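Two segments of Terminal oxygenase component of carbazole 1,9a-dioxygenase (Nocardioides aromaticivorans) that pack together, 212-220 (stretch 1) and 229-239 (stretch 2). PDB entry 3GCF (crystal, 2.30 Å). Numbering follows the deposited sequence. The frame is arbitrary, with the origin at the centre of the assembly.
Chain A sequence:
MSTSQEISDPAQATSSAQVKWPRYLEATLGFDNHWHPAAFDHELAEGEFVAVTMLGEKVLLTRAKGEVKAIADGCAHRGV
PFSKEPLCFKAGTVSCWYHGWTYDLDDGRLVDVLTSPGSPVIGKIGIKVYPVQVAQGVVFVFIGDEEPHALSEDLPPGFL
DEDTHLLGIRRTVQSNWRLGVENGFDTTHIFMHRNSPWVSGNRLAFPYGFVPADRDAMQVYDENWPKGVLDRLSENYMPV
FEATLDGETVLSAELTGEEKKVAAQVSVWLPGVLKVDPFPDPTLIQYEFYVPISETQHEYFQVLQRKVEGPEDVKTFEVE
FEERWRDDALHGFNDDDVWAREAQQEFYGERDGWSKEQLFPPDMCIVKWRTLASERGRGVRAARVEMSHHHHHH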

# COMPACT_ATOMS: atom_id res chain seq x y z
N PRO A 212 10.23 -40.98 -3.42
CA PRO A 212 11.48 -41.69 -3.13
C PRO A 212 11.18 -43.17 -2.94
O PRO A 212 10.32 -43.53 -2.14
CB PRO A 212 11.96 -41.03 -1.84
CG PRO A 212 11.42 -39.62 -1.96
CD PRO A 212 10.04 -39.84 -2.50
N ALA A 213 11.90 -44.03 -3.67
CA ALA A 213 11.68 -45.47 -3.60
C ALA A 213 12.68 -46.20 -2.70
O ALA A 213 12.44 -47.34 -2.30
CB ALA A 213 11.71 -46.07 -5.00
N ASP A 214 13.80 -45.56 -2.40
CA ASP A 214 14.82 -46.16 -1.56
C ASP A 214 15.69 -45.10 -0.89
O ASP A 214 15.51 -43.91 -1.11
CB ASP A 214 15.69 -47.11 -2.40
CG ASP A 214 16.40 -46.40 -3.53
OD1 ASP A 214 17.22 -45.50 -3.25
OD2 ASP A 214 16.14 -46.73 -4.71
N ARG A 215 16.65 -45.57 -0.10
CA ARG A 215 17.56 -44.71 0.65
C ARG A 215 18.58 -43.93 -0.19
O ARG A 215 19.18 -42.98 0.31
CB ARG A 215 18.30 -45.57 1.69
CG ARG A 215 18.85 -44.80 2.87
CD ARG A 215 19.51 -45.75 3.87
NE ARG A 215 18.61 -46.81 4.32
CZ ARG A 215 17.49 -46.60 5.02
NH1 ARG A 215 17.14 -45.37 5.37
NH2 ARG A 215 16.73 -47.63 5.38
N ASP A 216 18.79 -44.32 -1.44
CA ASP A 216 19.75 -43.62 -2.29
C ASP A 216 19.05 -42.65 -3.25
O ASP A 216 19.65 -42.17 -4.22
CB ASP A 216 20.57 -44.61 -3.12
CG ASP A 216 21.42 -45.51 -2.26
OD1 ASP A 216 22.05 -45.01 -1.31
OD2 ASP A 216 21.47 -46.73 -2.55
N ALA A 217 17.78 -42.38 -2.99
CA ALA A 217 17.01 -41.49 -3.84
C ALA A 217 17.64 -40.10 -3.88
O ALA A 217 17.66 -39.45 -4.93
CB ALA A 217 15.56 -41.40 -3.33
N MET A 218 18.17 -39.65 -2.75
CA MET A 218 18.78 -38.33 -2.64
C MET A 218 20.25 -38.39 -2.24
O MET A 218 20.62 -39.11 -1.31
CB MET A 218 18.02 -37.49 -1.61
CG MET A 218 16.52 -37.36 -1.87
SD MET A 218 15.60 -36.96 -0.37
CE MET A 218 14.16 -37.94 -0.56
N GLN A 219 21.09 -37.64 -2.94
CA GLN A 219 22.51 -37.63 -2.62
C GLN A 219 22.99 -36.21 -2.35
O GLN A 219 22.73 -35.29 -3.12
CB GLN A 219 23.33 -38.24 -3.76
CG GLN A 219 24.75 -38.58 -3.32
CD GLN A 219 25.54 -39.30 -4.39
OE1 GLN A 219 25.06 -40.25 -5.00
NE2 GLN A 219 26.77 -38.85 -4.61
N VAL A 220 23.70 -36.04 -1.23
CA VAL A 220 24.23 -34.75 -0.85
C VAL A 220 25.68 -34.63 -1.28
O VAL A 220 26.51 -35.48 -0.97
CB VAL A 220 24.13 -34.54 0.67
CG1 VAL A 220 24.66 -33.17 1.06
CG2 VAL A 220 22.69 -34.69 1.12
N VAL A 229 22.17 -30.88 -3.54
CA VAL A 229 21.45 -32.12 -3.32
C VAL A 229 20.90 -32.60 -4.66
O VAL A 229 20.35 -31.82 -5.44
CB VAL A 229 20.29 -31.90 -2.33
CG1 VAL A 229 19.68 -33.24 -1.94
CG2 VAL A 229 20.79 -31.15 -1.11
N LEU A 230 21.05 -33.89 -4.93
CA LEU A 230 20.58 -34.47 -6.18
C LEU A 230 19.53 -35.55 -5.98
O LEU A 230 19.71 -36.47 -5.17
CB LEU A 230 21.77 -35.04 -6.96
CG LEU A 230 21.62 -35.69 -8.34
CD1 LEU A 230 20.94 -37.03 -8.22
CD2 LEU A 230 20.86 -34.78 -9.26
N ASP A 231 18.43 -35.43 -6.72
CA ASP A 231 17.35 -36.42 -6.67
C ASP A 231 17.49 -37.31 -7.91
O ASP A 231 17.42 -36.83 -9.04
CB ASP A 231 15.96 -35.74 -6.72
CG ASP A 231 15.63 -34.97 -5.46
OD1 ASP A 231 16.38 -35.06 -4.46
OD2 ASP A 231 14.59 -34.27 -5.47
N ARG A 232 17.70 -38.61 -7.70
CA ARG A 232 17.84 -39.54 -8.82
C ARG A 232 16.46 -40.05 -9.22
O ARG A 232 16.13 -41.22 -9.00
CB ARG A 232 18.75 -40.70 -8.42
CG ARG A 232 20.18 -40.29 -8.14
CD ARG A 232 21.12 -41.49 -8.18
NE ARG A 232 22.42 -41.12 -8.74
CZ ARG A 232 23.41 -40.60 -8.04
NH1 ARG A 232 23.26 -40.38 -6.74
NH2 ARG A 232 24.55 -40.26 -8.65
N LEU A 233 15.66 -39.17 -9.81
CA LEU A 233 14.29 -39.49 -10.20
C LEU A 233 14.10 -40.73 -11.07
O LEU A 233 13.20 -41.53 -10.82
CB LEU A 233 13.65 -38.28 -10.89
CG LEU A 233 13.61 -36.96 -10.09
CD1 LEU A 233 12.91 -35.90 -10.93
CD2 LEU A 233 12.89 -37.16 -8.77
N SER A 234 14.94 -40.90 -12.09
CA SER A 234 14.80 -42.03 -13.00
C SER A 234 15.30 -43.37 -12.48
O SER A 234 14.98 -44.41 -13.05
CB SER A 234 15.53 -41.74 -14.31
OG SER A 234 16.92 -41.58 -14.06
N GLU A 235 16.07 -43.36 -11.40
CA GLU A 235 16.59 -44.62 -10.89
C GLU A 235 16.14 -44.97 -9.48
O GLU A 235 15.99 -46.14 -9.15
CB GLU A 235 18.11 -44.61 -10.91
CG GLU A 235 18.72 -44.42 -12.28
CD GLU A 235 20.22 -44.28 -12.22
OE1 GLU A 235 20.70 -43.35 -11.53
OE2 GLU A 235 20.91 -45.11 -12.84
N ASN A 236 15.92 -43.96 -8.64
CA ASN A 236 15.55 -44.26 -7.27
C ASN A 236 14.24 -43.69 -6.78
O ASN A 236 14.03 -43.55 -5.58
CB ASN A 236 16.70 -43.84 -6.35
CG ASN A 236 18.02 -44.48 -6.77
OD1 ASN A 236 18.72 -43.97 -7.65
ND2 ASN A 236 18.35 -45.61 -6.16
N TYR A 237 13.35 -43.38 -7.71
CA TYR A 237 12.03 -42.85 -7.38
C TYR A 237 10.95 -43.63 -8.10
O TYR A 237 11.20 -44.33 -9.08
CB TYR A 237 11.89 -41.38 -7.80
CG TYR A 237 12.43 -40.36 -6.82
CD1 TYR A 237 13.80 -40.18 -6.64
CD2 TYR A 237 11.56 -39.53 -6.11
CE1 TYR A 237 14.29 -39.18 -5.78
CE2 TYR A 237 12.04 -38.54 -5.25
CZ TYR A 237 13.40 -38.37 -5.10
OH TYR A 237 13.87 -37.35 -4.29
N MET A 238 9.73 -43.51 -7.59
CA MET A 238 8.59 -44.15 -8.20
C MET A 238 7.72 -43.03 -8.75
O MET A 238 7.28 -42.16 -8.00
CB MET A 238 7.80 -44.93 -7.16
CG MET A 238 6.47 -45.46 -7.67
SD MET A 238 6.69 -46.72 -8.96
CE MET A 238 7.19 -48.10 -7.93
N PRO A 239 7.50 -43.01 -10.07
CA PRO A 239 6.66 -41.94 -10.62
C PRO A 239 5.19 -42.34 -10.45
O PRO A 239 4.85 -43.51 -10.52
CB PRO A 239 7.08 -41.89 -12.08
CG PRO A 239 7.36 -43.33 -12.39
CD PRO A 239 8.09 -43.83 -11.14

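Backbone hydrogen bonds supply the framework. Strands 218-220 and 229-231 run antiparallel, their directions 162° apart, and Gln219 and Leu230 form a hydrogen-bonded pair: Gln219 N donates to Leu230 O at 2.9 Å, and Leu230 N to Gln219 O at 2.8 Å. The ladder extends one step beyond the strand, where Arg232 N reaches Ala217 O at 2.9 Å, nearly linearly. Farther along, Ala213 N donates to Asn236 O at 2.9 Å, next to the bridge between Pro212 and Tyr237. Proline suits that position because its nitrogen, which has no hydrogen to donate, lies in a non-hydrogen-bonded pair.

Polar side chains reinforce this framework. The extended Gln219 side chain (chi1 and chi2 both t) carries OE1 to within 2.5 Å of Arg232 NH1, a short hydrogen bond that meets the guanidinium at its edge, near its plane, where its N-H groups point. Asn236, its CA-to-CB bond directed toward stretch 1, donates from ND2 to Asp214 OD2 at 2.9 Å and weakly to Asp214 OD1 at 3.1 Å. The same OD1 accepts a hydrogen bond from Asp216 N at 2.7 Å, so one carboxylate both braces the type I turn from Asp214 to Ala217 and ties it to stretch 2.

Apolar contacts fill the space between, and together the stretches bury 664 Å². The buried Tyr237 ring receives Pro212 CA over one face, 3.9 Å from the ring centroid in a CH-pi contact, while Pro212 CG lies 3.5 Å from Tyr237 CE2. Ala217 is also buried; its small side chain packs closely, with CB 3.5 Å from Tyr237 CE1 and 4.0 Å from Asn236 CB. Met218 and Asp231 share a sheet face with Val220 and Val229, and the flexible Met218 side chain places CG 3.6 Å from Tyr237 OH.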